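Local coordinates for protein blue-light-activated histidine kinase 2 (Erythrobacter litoralis HTCC2594, PDB 4R39) that acts as a blue-light-activated histidine kinase, transferring phosphate from ATP to a protein histidine, and is involved in increased bacterial virulence upon exposure to light, at residues T165-G170 against G209-I214; D176-N181 against V203-T208; D20-E25 against A64-Y69. All coordinates share one frame; numbering follows the deposited sequence.

Contact 1. Residues T165-G170 against G209-I214; sequences TVEDDG and GTIVNI. With ANP (phosphoaminophosphonic acid-adenylate ester), chain F.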
loop_
_atom_site.group_PDB
_atom_site.type_symbol
_atom_site.label_atom_id
_atom_site.label_comp_id
_atom_site.label_asym_id
_atom_site.label_seq_id
_atom_site.Cartn_x
_atom_site.Cartn_y
_atom_site.Cartn_z
ATOM N N THR A 165 10.303 -4.348 -1.178
ATOM C CA THR A 165 11.063 -3.579 -2.157
ATOM C C THR A 165 10.227 -3.282 -3.392
ATOM O O THR A 165 9.480 -4.138 -3.863
ATOM C CB THR A 165 12.320 -4.353 -2.616
ATOM O OG1 THR A 165 13.152 -4.632 -1.487
ATOM C CG2 THR A 165 13.125 -3.551 -3.650
ATOM N N VAL A 166 10.363 -2.065 -3.912
ATOM C CA VAL A 166 9.831 -1.722 -5.228
ATOM C C VAL A 166 10.950 -1.098 -6.053
ATOM O O VAL A 166 11.537 -0.099 -5.656
ATOM C CB VAL A 166 8.616 -0.782 -5.131
ATOM C CG1 VAL A 166 8.168 -0.330 -6.520
ATOM C CG2 VAL A 166 7.474 -1.483 -4.403
ATOM N N GLU A 167 11.229 -1.705 -7.201
ATOM C CA GLU A 167 12.407 -1.403 -8.009
ATOM C C GLU A 167 12.016 -0.934 -9.414
ATOM O O GLU A 167 11.226 -1.594 -10.071
ATOM C CB GLU A 167 13.238 -2.682 -8.149
ATOM C CG GLU A 167 14.519 -2.756 -7.330
ATOM C CD GLU A 167 15.413 -3.913 -7.755
ATOM O OE1 GLU A 167 15.151 -4.506 -8.826
ATOM O OE2 GLU A 167 16.379 -4.228 -7.022
ATOM N N ASP A 168 12.573 0.187 -9.871
ATOM C CA ASP A 168 12.436 0.631 -11.266
ATOM C C ASP A 168 13.762 0.547 -11.987
ATOM O O ASP A 168 14.814 0.595 -11.358
ATOM C CB ASP A 168 12.080 2.113 -11.357
ATOM C CG ASP A 168 10.773 2.438 -10.739
ATOM O OD1 ASP A 168 9.840 1.635 -10.909
ATOM O OD2 ASP A 168 10.685 3.505 -10.096
ATOM N N ASP A 169 13.703 0.492 -13.313
ATOM C CA ASP A 169 14.875 0.765 -14.135
ATOM C C ASP A 169 14.653 2.041 -14.946
ATOM O O ASP A 169 15.378 2.327 -15.899
ATOM C CB ASP A 169 15.183 -0.413 -15.057
ATOM C CG ASP A 169 14.148 -0.595 -16.152
ATOM O OD1 ASP A 169 13.036 -0.032 -16.050
ATOM O OD2 ASP A 169 14.450 -1.328 -17.117
ATOM N N GLY A 170 13.652 2.815 -14.543
ATOM C CA GLY A 170 13.214 3.956 -15.318
ATOM C C GLY A 170 13.901 5.272 -15.018
ATOM O O GLY A 170 15.114 5.355 -14.835
ATOM N N GLY A 209 17.152 4.340 -12.296
ATOM C CA GLY A 209 15.861 4.104 -11.672
ATOM C C GLY A 209 15.727 4.488 -10.207
ATOM O O GLY A 209 16.607 5.108 -9.613
ATOM N N THR A 210 14.591 4.095 -9.638
ATOM C CA THR A 210 14.267 4.322 -8.236
ATOM C C THR A 210 14.142 2.989 -7.497
ATOM O O THR A 210 13.381 2.117 -7.912
ATOM C CB THR A 210 12.914 5.037 -8.111
ATOM O OG1 THR A 210 12.895 6.183 -8.972
ATOM C CG2 THR A 210 12.651 5.461 -6.676
ATOM N N ILE A 211 14.881 2.838 -6.405
ATOM C CA ILE A 211 14.734 1.673 -5.539
ATOM C C ILE A 211 14.253 2.091 -4.162
ATOM O O ILE A 211 14.926 2.849 -3.469
ATOM C CB ILE A 211 16.055 0.917 -5.364
ATOM C CG1 ILE A 211 16.610 0.509 -6.730
ATOM C CG2 ILE A 211 15.845 -0.297 -4.455
ATOM C CD1 ILE A 211 17.936 -0.215 -6.657
ATOM N N VAL A 212 13.094 1.574 -3.769
ATOM C CA VAL A 212 12.532 1.832 -2.449
ATOM C C VAL A 212 12.554 0.556 -1.619
ATOM O O VAL A 212 12.131 -0.498 -2.087
ATOM C CB VAL A 212 11.086 2.329 -2.551
ATOM C CG1 VAL A 212 10.553 2.701 -1.176
ATOM C CG2 VAL A 212 11.006 3.514 -3.501
ATOM N N ASN A 213 13.049 0.663 -0.389
ATOM C CA ASN A 213 13.113 -0.466 0.531
ATOM C C ASN A 213 12.531 -0.112 1.880
ATOM O O ASN A 213 12.966 0.845 2.512
ATOM C CB ASN A 213 14.556 -0.919 0.727
ATOM C CG ASN A 213 15.055 -1.766 -0.414
ATOM O OD1 ASN A 213 14.707 -2.941 -0.527
ATOM N ND2 ASN A 213 15.886 -1.182 -1.267
ATOM N N ILE A 214 11.544 -0.887 2.314
ATOM C CA ILE A 214 10.962 -0.723 3.637
ATOM C C ILE A 214 11.276 -1.962 4.453
ATOM O O ILE A 214 10.901 -3.065 4.071
ATOM C CB ILE A 214 9.438 -0.528 3.589
ATOM C CG1 ILE A 214 9.070 0.635 2.666
ATOM C CG2 ILE A 214 8.896 -0.244 4.981
ATOM C CD1 ILE A 214 8.959 0.260 1.206
HETATM P PG ANP F . -0.367 11.070 -5.549
HETATM O O1G ANP F . -1.074 11.735 -4.416
HETATM O O2G ANP F . 0.708 10.065 -4.990
HETATM O O3G ANP F . -1.421 10.263 -6.405
HETATM P PB ANP F . 2.042 11.995 -6.665
HETATM O O1B ANP F . 2.574 12.892 -7.731
HETATM O O2B ANP F . 2.327 10.517 -7.078
HETATM N N3B ANP F . 0.388 12.249 -6.503
HETATM P PA ANP F . 3.880 11.425 -4.690
HETATM O O1A ANP F . 3.455 10.012 -4.594
HETATM O O2A ANP F . 4.266 12.050 -3.346
HETATM O O3A ANP F . 2.728 12.339 -5.302
HETATM O "O5'" ANP F . 5.075 11.528 -5.709
HETATM C "C5'" ANP F . 5.938 12.675 -5.667
HETATM C "C4'" ANP F . 6.589 12.875 -7.012
HETATM O "O4'" ANP F . 7.809 12.109 -7.075
HETATM C "C3'" ANP F . 5.785 12.433 -8.230
HETATM O "O3'" ANP F . 4.893 13.459 -8.650
HETATM C "C2'" ANP F . 6.878 12.176 -9.265
HETATM O "O2'" ANP F . 7.255 13.376 -9.929
HETATM C "C1'" ANP F . 8.035 11.657 -8.399
HETATM N N9 ANP F . 8.165 10.204 -8.362
HETATM C C8 ANP F . 7.642 9.350 -7.425
HETATM N N7 ANP F . 7.931 8.089 -7.632
HETATM C C5 ANP F . 8.698 8.113 -8.788
HETATM C C6 ANP F . 9.320 7.095 -9.535
HETATM N N6 ANP F . 9.262 5.799 -9.218
HETATM N N1 ANP F . 10.016 7.459 -10.634
HETATM C C2 ANP F . 10.078 8.756 -10.956
HETATM N N3 ANP F . 9.534 9.801 -10.328
HETATM C C4 ANP F . 8.853 9.410 -9.245
HETATM O O HOH W 1 10.428 2.270 -7.596
HETATM O O HOH W 2 12.170 6.046 -11.612
#

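Contact 2. Residues D176-N181 against V203-T208; sequences DCDWPN and VTRGGT. With ANP (phosphoaminophosphonic acid-adenylate ester), chain F.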
loop_
_atom_site.group_PDB
_atom_site.type_symbol
_atom_site.label_atom_id
_atom_site.label_comp_id
_atom_site.label_asym_id
_atom_site.label_seq_id
_atom_site.Cartn_x
_atom_site.Cartn_y
_atom_site.Cartn_z
ATOM N N ASP A 176 15.884 17.432 -7.018
ATOM C CA ASP A 176 15.306 18.453 -6.155
ATOM C C ASP A 176 14.286 17.834 -5.206
ATOM O O ASP A 176 14.183 18.239 -4.049
ATOM C CB ASP A 176 14.636 19.537 -6.994
ATOM C CG ASP A 176 13.689 18.966 -8.028
ATOM O OD1 ASP A 176 14.143 18.161 -8.866
ATOM O OD2 ASP A 176 12.491 19.313 -7.994
ATOM N N CYS A 177 13.542 16.846 -5.702
ATOM C CA CYS A 177 12.506 16.191 -4.908
ATOM C C CYS A 177 13.097 15.117 -3.999
ATOM O O CYS A 177 13.661 14.131 -4.474
ATOM C CB CYS A 177 11.447 15.565 -5.815
ATOM S SG CYS A 177 9.976 14.997 -4.926
ATOM N N ASP A 178 12.956 15.317 -2.691
ATOM C CA ASP A 178 13.493 14.387 -1.703
ATOM C C ASP A 178 12.372 13.517 -1.153
ATOM O O ASP A 178 12.062 13.550 0.042
ATOM C CB ASP A 178 14.178 15.141 -0.562
ATOM C CG ASP A 178 14.895 14.211 0.406
ATOM O OD1 ASP A 178 15.547 13.251 -0.059
ATOM O OD2 ASP A 178 14.797 14.434 1.633
ATOM N N TRP A 179 11.764 12.744 -2.044
ATOM C CA TRP A 179 10.649 11.881 -1.688
ATOM C C TRP A 179 11.121 10.825 -0.688
ATOM O O TRP A 179 12.230 10.304 -0.819
ATOM C CB TRP A 179 10.106 11.235 -2.963
ATOM C CG TRP A 179 8.881 10.414 -2.785
ATOM C CD1 TRP A 179 7.592 10.809 -2.985
ATOM C CD2 TRP A 179 8.826 9.042 -2.387
ATOM N NE1 TRP A 179 6.734 9.765 -2.730
ATOM C CE2 TRP A 179 7.467 8.670 -2.359
ATOM C CE3 TRP A 179 9.791 8.092 -2.046
ATOM C CZ2 TRP A 179 7.054 7.394 -2.007
ATOM C CZ3 TRP A 179 9.380 6.826 -1.694
ATOM C CH2 TRP A 179 8.023 6.486 -1.679
ATOM N N PRO A 180 10.286 10.492 0.313
ATOM C CA PRO A 180 8.922 10.969 0.570
ATOM C C PRO A 180 8.802 12.153 1.534
ATOM O O PRO A 180 7.678 12.476 1.909
ATOM C CB PRO A 180 8.253 9.743 1.183
ATOM C CG PRO A 180 9.346 9.093 1.949
ATOM C CD PRO A 180 10.618 9.339 1.168
ATOM N N ASN A 181 9.902 12.788 1.927
ATOM C CA ASN A 181 9.804 13.984 2.766
ATOM C C ASN A 181 9.151 15.121 1.991
ATOM O O ASN A 181 8.418 15.933 2.555
ATOM C CB ASN A 181 11.176 14.421 3.272
ATOM C CG ASN A 181 11.815 13.390 4.175
ATOM O OD1 ASN A 181 11.303 13.094 5.255
ATOM N ND2 ASN A 181 12.944 12.842 3.743
ATOM N N VAL A 203 15.510 5.191 0.026
ATOM C CA VAL A 203 15.312 5.445 -1.400
ATOM C C VAL A 203 16.634 5.693 -2.109
ATOM O O VAL A 203 17.518 6.360 -1.574
ATOM C CB VAL A 203 14.424 6.679 -1.644
ATOM C CG1 VAL A 203 14.009 6.753 -3.115
ATOM C CG2 VAL A 203 13.199 6.647 -0.743
ATOM N N THR A 204 16.734 5.180 -3.329
ATOM C CA THR A 204 17.941 5.272 -4.141
ATOM C C THR A 204 17.562 5.806 -5.524
ATOM O O THR A 204 16.647 5.282 -6.151
ATOM C CB THR A 204 18.589 3.878 -4.255
ATOM O OG1 THR A 204 19.148 3.505 -2.988
ATOM C CG2 THR A 204 19.678 3.848 -5.314
ATOM N N ARG A 205 18.270 6.833 -5.997
ATOM C CA ARG A 205 17.863 7.587 -7.189
ATOM C C ARG A 205 18.663 7.267 -8.456
ATOM O O ARG A 205 19.513 6.374 -8.459
ATOM C CB ARG A 205 17.969 9.088 -6.900
ATOM C CG ARG A 205 16.718 9.685 -6.289
ATOM C CD ARG A 205 16.946 11.091 -5.761
ATOM N NE ARG A 205 15.918 11.439 -4.787
ATOM C CZ ARG A 205 15.846 10.920 -3.565
ATOM N NH1 ARG A 205 14.873 11.286 -2.744
ATOM N NH2 ARG A 205 16.743 10.027 -3.165
ATOM N N GLY A 206 18.359 7.999 -9.531
ATOM C CA GLY A 206 19.143 7.966 -10.759
ATOM C C GLY A 206 18.356 7.619 -12.014
ATOM O O GLY A 206 17.243 7.104 -11.934
ATOM N N GLY A 207 18.945 7.896 -13.177
ATOM C CA GLY A 207 18.351 7.533 -14.455
ATOM C C GLY A 207 18.358 6.035 -14.703
ATOM O O GLY A 207 17.774 5.547 -15.672
ATOM N N THR A 208 19.037 5.303 -13.829
ATOM C CA THR A 208 18.975 3.854 -13.836
ATOM C C THR A 208 17.778 3.398 -13.004
ATOM O O THR A 208 17.440 2.219 -12.999
ATOM C CB THR A 208 20.266 3.236 -13.282
ATOM O OG1 THR A 208 20.762 4.039 -12.199
ATOM C CG2 THR A 208 21.319 3.148 -14.377
HETATM P PG ANP F . -0.367 11.070 -5.549
HETATM O O1G ANP F . -1.074 11.735 -4.416
HETATM O O2G ANP F . 0.708 10.065 -4.990
HETATM O O3G ANP F . -1.421 10.263 -6.405
HETATM P PB ANP F . 2.042 11.995 -6.665
HETATM O O1B ANP F . 2.574 12.892 -7.731
HETATM O O2B ANP F . 2.327 10.517 -7.078
HETATM N N3B ANP F . 0.388 12.249 -6.503
HETATM P PA ANP F . 3.880 11.425 -4.690
HETATM O O1A ANP F . 3.455 10.012 -4.594
HETATM O O2A ANP F . 4.266 12.050 -3.346
HETATM O O3A ANP F . 2.728 12.339 -5.302
HETATM O "O5'" ANP F . 5.075 11.528 -5.709
HETATM C "C5'" ANP F . 5.938 12.675 -5.667
HETATM C "C4'" ANP F . 6.589 12.875 -7.012
HETATM O "O4'" ANP F . 7.809 12.109 -7.075
HETATM C "C3'" ANP F . 5.785 12.433 -8.230
HETATM O "O3'" ANP F . 4.893 13.459 -8.650
HETATM C "C2'" ANP F . 6.878 12.176 -9.265
HETATM O "O2'" ANP F . 7.255 13.376 -9.929
HETATM C "C1'" ANP F . 8.035 11.657 -8.399
HETATM N N9 ANP F . 8.165 10.204 -8.362
HETATM C C8 ANP F . 7.642 9.350 -7.425
HETATM N N7 ANP F . 7.931 8.089 -7.632
HETATM C C5 ANP F . 8.698 8.113 -8.788
HETATM C C6 ANP F . 9.320 7.095 -9.535
HETATM N N6 ANP F . 9.262 5.799 -9.218
HETATM N N1 ANP F . 10.016 7.459 -10.634
HETATM C C2 ANP F . 10.078 8.756 -10.956
HETATM N N3 ANP F . 9.534 9.801 -10.328
HETATM C C4 ANP F . 8.853 9.410 -9.245
#

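Contact 3. Residues D20-E25 against A64-Y69; sequences DRQLAE and ALQLLY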
loop_
_atom_site.group_PDB
_atom_site.type_symbol
_atom_site.label_atom_id
_atom_site.label_comp_id
_atom_site.label_asym_id
_atom_site.label_seq_id
_atom_site.Cartn_x
_atom_site.Cartn_y
_atom_site.Cartn_z
ATOM N N ASP A 20 -19.363 1.858 1.605
ATOM C CA ASP A 20 -19.136 2.600 2.832
ATOM C C ASP A 20 -19.168 1.667 4.037
ATOM O O ASP A 20 -18.411 1.841 4.990
ATOM C CB ASP A 20 -20.183 3.695 2.989
ATOM C CG ASP A 20 -19.848 4.655 4.105
ATOM O OD1 ASP A 20 -18.832 5.369 3.975
ATOM O OD2 ASP A 20 -20.593 4.699 5.109
ATOM N N ARG A 21 -20.049 0.675 3.984
ATOM C CA ARG A 21 -20.170 -0.299 5.062
ATOM C C ARG A 21 -18.862 -1.073 5.211
ATOM O O ARG A 21 -18.373 -1.280 6.322
ATOM C CB ARG A 21 -21.326 -1.258 4.775
ATOM C CG ARG A 21 -21.749 -2.093 5.971
ATOM C CD ARG A 21 -22.649 -3.252 5.565
ATOM N NE ARG A 21 -21.970 -4.201 4.686
ATOM C CZ ARG A 21 -21.017 -5.042 5.081
ATOM N NH1 ARG A 21 -20.611 -5.049 6.344
ATOM N NH2 ARG A 21 -20.462 -5.872 4.207
ATOM N N GLN A 22 -18.297 -1.486 4.081
ATOM C CA GLN A 22 -17.012 -2.176 4.071
ATOM C C GLN A 22 -15.884 -1.303 4.619
ATOM O O GLN A 22 -15.084 -1.759 5.428
ATOM C CB GLN A 22 -16.679 -2.648 2.657
ATOM C CG GLN A 22 -17.543 -3.807 2.201
ATOM C CD GLN A 22 -17.332 -4.155 0.743
ATOM O OE1 GLN A 22 -16.380 -3.698 0.111
ATOM N NE2 GLN A 22 -18.229 -4.965 0.197
ATOM N N LEU A 23 -15.821 -0.049 4.191
ATOM C CA LEU A 23 -14.754 0.836 4.644
ATOM C C LEU A 23 -14.900 1.175 6.127
ATOM O O LEU A 23 -13.906 1.406 6.815
ATOM C CB LEU A 23 -14.707 2.111 3.800
ATOM C CG LEU A 23 -14.445 1.880 2.310
ATOM C CD1 LEU A 23 -14.555 3.186 1.544
ATOM C CD2 LEU A 23 -13.087 1.231 2.076
ATOM N N ALA A 24 -16.133 1.192 6.621
ATOM C CA ALA A 24 -16.362 1.439 8.041
ATOM C C ALA A 24 -15.940 0.230 8.873
ATOM O O ALA A 24 -15.320 0.387 9.924
ATOM C CB ALA A 24 -17.816 1.783 8.301
ATOM N N GLU A 25 -16.279 -0.970 8.409
ATOM C CA GLU A 25 -15.861 -2.182 9.103
ATOM C C GLU A 25 -14.346 -2.212 9.227
ATOM O O GLU A 25 -13.814 -2.539 10.286
ATOM C CB GLU A 25 -16.362 -3.441 8.387
ATOM C CG GLU A 25 -17.709 -3.952 8.892
ATOM C CD GLU A 25 -17.692 -4.289 10.374
ATOM O OE1 GLU A 25 -16.591 -4.505 10.927
ATOM O OE2 GLU A 25 -18.782 -4.334 10.987
ATOM N N ALA A 64 -7.460 -0.817 -2.347
ATOM C CA ALA A 64 -6.555 -1.432 -1.378
ATOM C C ALA A 64 -7.304 -1.799 -0.101
ATOM O O ALA A 64 -7.050 -2.844 0.505
ATOM C CB ALA A 64 -5.394 -0.501 -1.059
ATOM N N LEU A 65 -8.233 -0.936 0.297
ATOM C CA LEU A 65 -8.994 -1.140 1.522
ATOM C C LEU A 65 -10.089 -2.192 1.340
ATOM O O LEU A 65 -10.408 -2.927 2.275
ATOM C CB LEU A 65 -9.596 0.184 2.000
ATOM C CG LEU A 65 -8.597 1.221 2.526
ATOM C CD1 LEU A 65 -9.299 2.531 2.828
ATOM C CD2 LEU A 65 -7.880 0.720 3.771
ATOM N N GLN A 66 -10.659 -2.271 0.139
ATOM C CA GLN A 66 -11.673 -3.284 -0.142
ATOM C C GLN A 66 -11.053 -4.669 -0.212
ATOM O O GLN A 66 -11.633 -5.641 0.266
ATOM C CB GLN A 66 -12.395 -2.995 -1.454
ATOM C CG GLN A 66 -13.431 -1.905 -1.356
ATOM C CD GLN A 66 -14.336 -1.866 -2.568
ATOM O OE1 GLN A 66 -15.502 -2.263 -2.499
ATOM N NE2 GLN A 66 -13.804 -1.387 -3.689
ATOM N N LEU A 67 -9.880 -4.756 -0.823
ATOM C CA LEU A 67 -9.171 -6.021 -0.890
ATOM C C LEU A 67 -8.832 -6.482 0.515
ATOM O O LEU A 67 -8.874 -7.676 0.807
ATOM C CB LEU A 67 -7.906 -5.887 -1.733
ATOM C CG LEU A 67 -8.169 -5.750 -3.233
ATOM C CD1 LEU A 67 -6.886 -5.395 -3.967
ATOM C CD2 LEU A 67 -8.780 -7.028 -3.804
ATOM N N LEU A 68 -8.514 -5.530 1.388
ATOM C CA LEU A 68 -8.229 -5.856 2.777
ATOM C C LEU A 68 -9.498 -6.340 3.470
ATOM O O LEU A 68 -9.459 -7.288 4.257
ATOM C CB LEU A 68 -7.653 -4.645 3.516
ATOM C CG LEU A 68 -7.435 -4.860 5.020
ATOM C CD1 LEU A 68 -6.268 -5.791 5.312
ATOM C CD2 LEU A 68 -7.261 -3.531 5.740
ATOM N N TYR A 69 -10.619 -5.681 3.185
ATOM C CA TYR A 69 -11.892 -6.077 3.768
ATOM C C TYR A 69 -12.208 -7.513 3.388
ATOM O O TYR A 69 -12.676 -8.295 4.219
ATOM C CB TYR A 69 -13.029 -5.168 3.299
ATOM C CG TYR A 69 -14.388 -5.746 3.610
ATOM C CD1 TYR A 69 -15.061 -6.527 2.678
ATOM C CD2 TYR A 69 -14.986 -5.536 4.845
ATOM C CE1 TYR A 69 -16.298 -7.073 2.965
ATOM C CE2 TYR A 69 -16.223 -6.076 5.140
ATOM C CZ TYR A 69 -16.874 -6.845 4.199
ATOM O OH TYR A 69 -18.106 -7.382 4.493
#

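Contact 1. Residues T165-G170 against G209-I214
T165-G170 and G209-I214 pair as antiparallel neighbours in the mixed sheet of the Bergerat fold, the ATP-binding α/β sandwich shared by histidine kinases, DNA gyrase B and Hsp90. The backbones join through V166 N to V212 O and V212 N to V166 O, both 3.0 Å. Beyond this hydrogen-bonded pair, D168 N reaches T210 O. V166 and V212 turn to one face of the sheet, where both pack on V133 of helix 120-140.

T165, E167, I211 and N213 occupy the other face. T165 lies alongside N213, its hydroxyl OG1 facing the amide oxygen OD1 as a probable hydrogen-bond donor, modelled too close for the length to carry weight; the T165 side chain is rotated so that CG2 stands opposite the backbone N (chi1 -59°). The CG of E167 rests beside CG1 of I211 at 3.9 Å, while its carboxylate turns away from I211, toward the neighbouring strand 148-156, where OE1 forms a salt bridge with R153.

D168 carries this pairing into base recognition. Its CG lies beside its own backbone N (chi1 -62°), and the side chain lies alongside that of T210, with OD2 3.4 Å from T210 CB. A water sits between T210 O and D168 OD2, near enough to bond either, the carboxylate weakly. ANP N6, the exocyclic adenine amine, donates to D168 OD2 at 2.8 Å, with an N-H...O angle of 154°.

Contact 2. Residues D176-N181 against V203-T208
This is a small, partly buried contact between a loop and an edge strand: D176-N181, in the loop that leads to helix 185-196, lies against the end of strand 200-204, the outermost strand on this side of the ATP-binding domain's sheet, and the loop that follows it. W179 and V203 form its apolar half. One methyl of V203, CG2, meets the indole at its rim, in the ring plane, 3.9 Å from W179 CE3. The same methyl lies 4.2 Å from CD of P180, whose preceding peptide bond is cis. P180 in turn folds back over W179, placing its CB 3.6 Å above the indole plane and over the ring centre. Its own neighbour thus meets the indole's face, the strand its edge.

With CG of W179 opposite the backbone N (chi1 -175°), the indole extends into the nucleotide pocket, where its NE1 comes within 3.4 Å of the alpha-phosphate oxygen O2A of ANP. Around it, V133 and N136 of helix 120-140 and V190 of helix 185-196 add further walls.

R205 supplies the polar half. Its extended chain crosses D178 at about a right angle, bringing NH1 3.4 Å from D178 OD1, and its NE lies 3.5 Å from C177 O. The carboxylate oxygen sits well out of the guanidinium plane, and N181 ND2 donates to the other oxygen, D178 OD2. Because no N-H of R205 points at OD1, this salt bridge rests on charge attraction alone and probably imposes little directional constraint on the poorly ordered arginine.

Contact 3. Residues D20-E25 against A64-Y69
Q22 meets Y69 with nearly its whole side chain. Its CB begins 4.0 Å from Y69 CG, at the root of the ring. CG then settles over the middle of the aromatic face in a CH-pi contact, 3.6 Å from the ring centroid and 11° off the normal. At CD, 3.8 Å from Y69 CE1, the extended chain flattens into an amide that stacks on Y69, the two planes only 8° apart. The amide end extends toward Q66, itself hydrogen-bonded through OE1 to R15.

The setting is helix-to-helix packing in the mainly helical N-terminal part of this kinase fragment: segments 20-25 of helix 16-27 and 64-69 of helix 58-75 cross at 74°, with their axes 9.4 Å apart at closest approach. Deeper in the interface, CD2 of L23 touches CB of L65 at 3.6 Å, and L65 also packs on V38 of helix 32-48.

At the outer end of the ring, Y69 OH accepts a hydrogen bond from R21 NH2 at 2.8 Å. The hydroxyl lies at the guanidinium edge, near its plane, although guanidinium and ring are steeply inclined to each other; R21 NE forms a salt bridge with E18.

In the fold
Contact 3 closes first along the chain, between helices 16-27 and 58-75. Contact 1 follows, and contact 2 is nested within the loop that contact 1 closes. Contacts 1 and 2 have centres about 10 Å apart and share a sheet: strands 200-204 and 211-217 are neighbours in it, probably hydrogen-bonded from T204 N to I211 O. Both touch the nucleotide analogue, contact 1 at the adenine and contact 2 near the alpha-phosphate. Contact 3 lies on the opposite side of the chain's centre, its centre about 28 Å from that of contact 1. Helix 120-140 touches both contact 3 and the sheet, packing helical part and nucleotide-binding domain together, while contact 3 itself stays clear of the nucleotide.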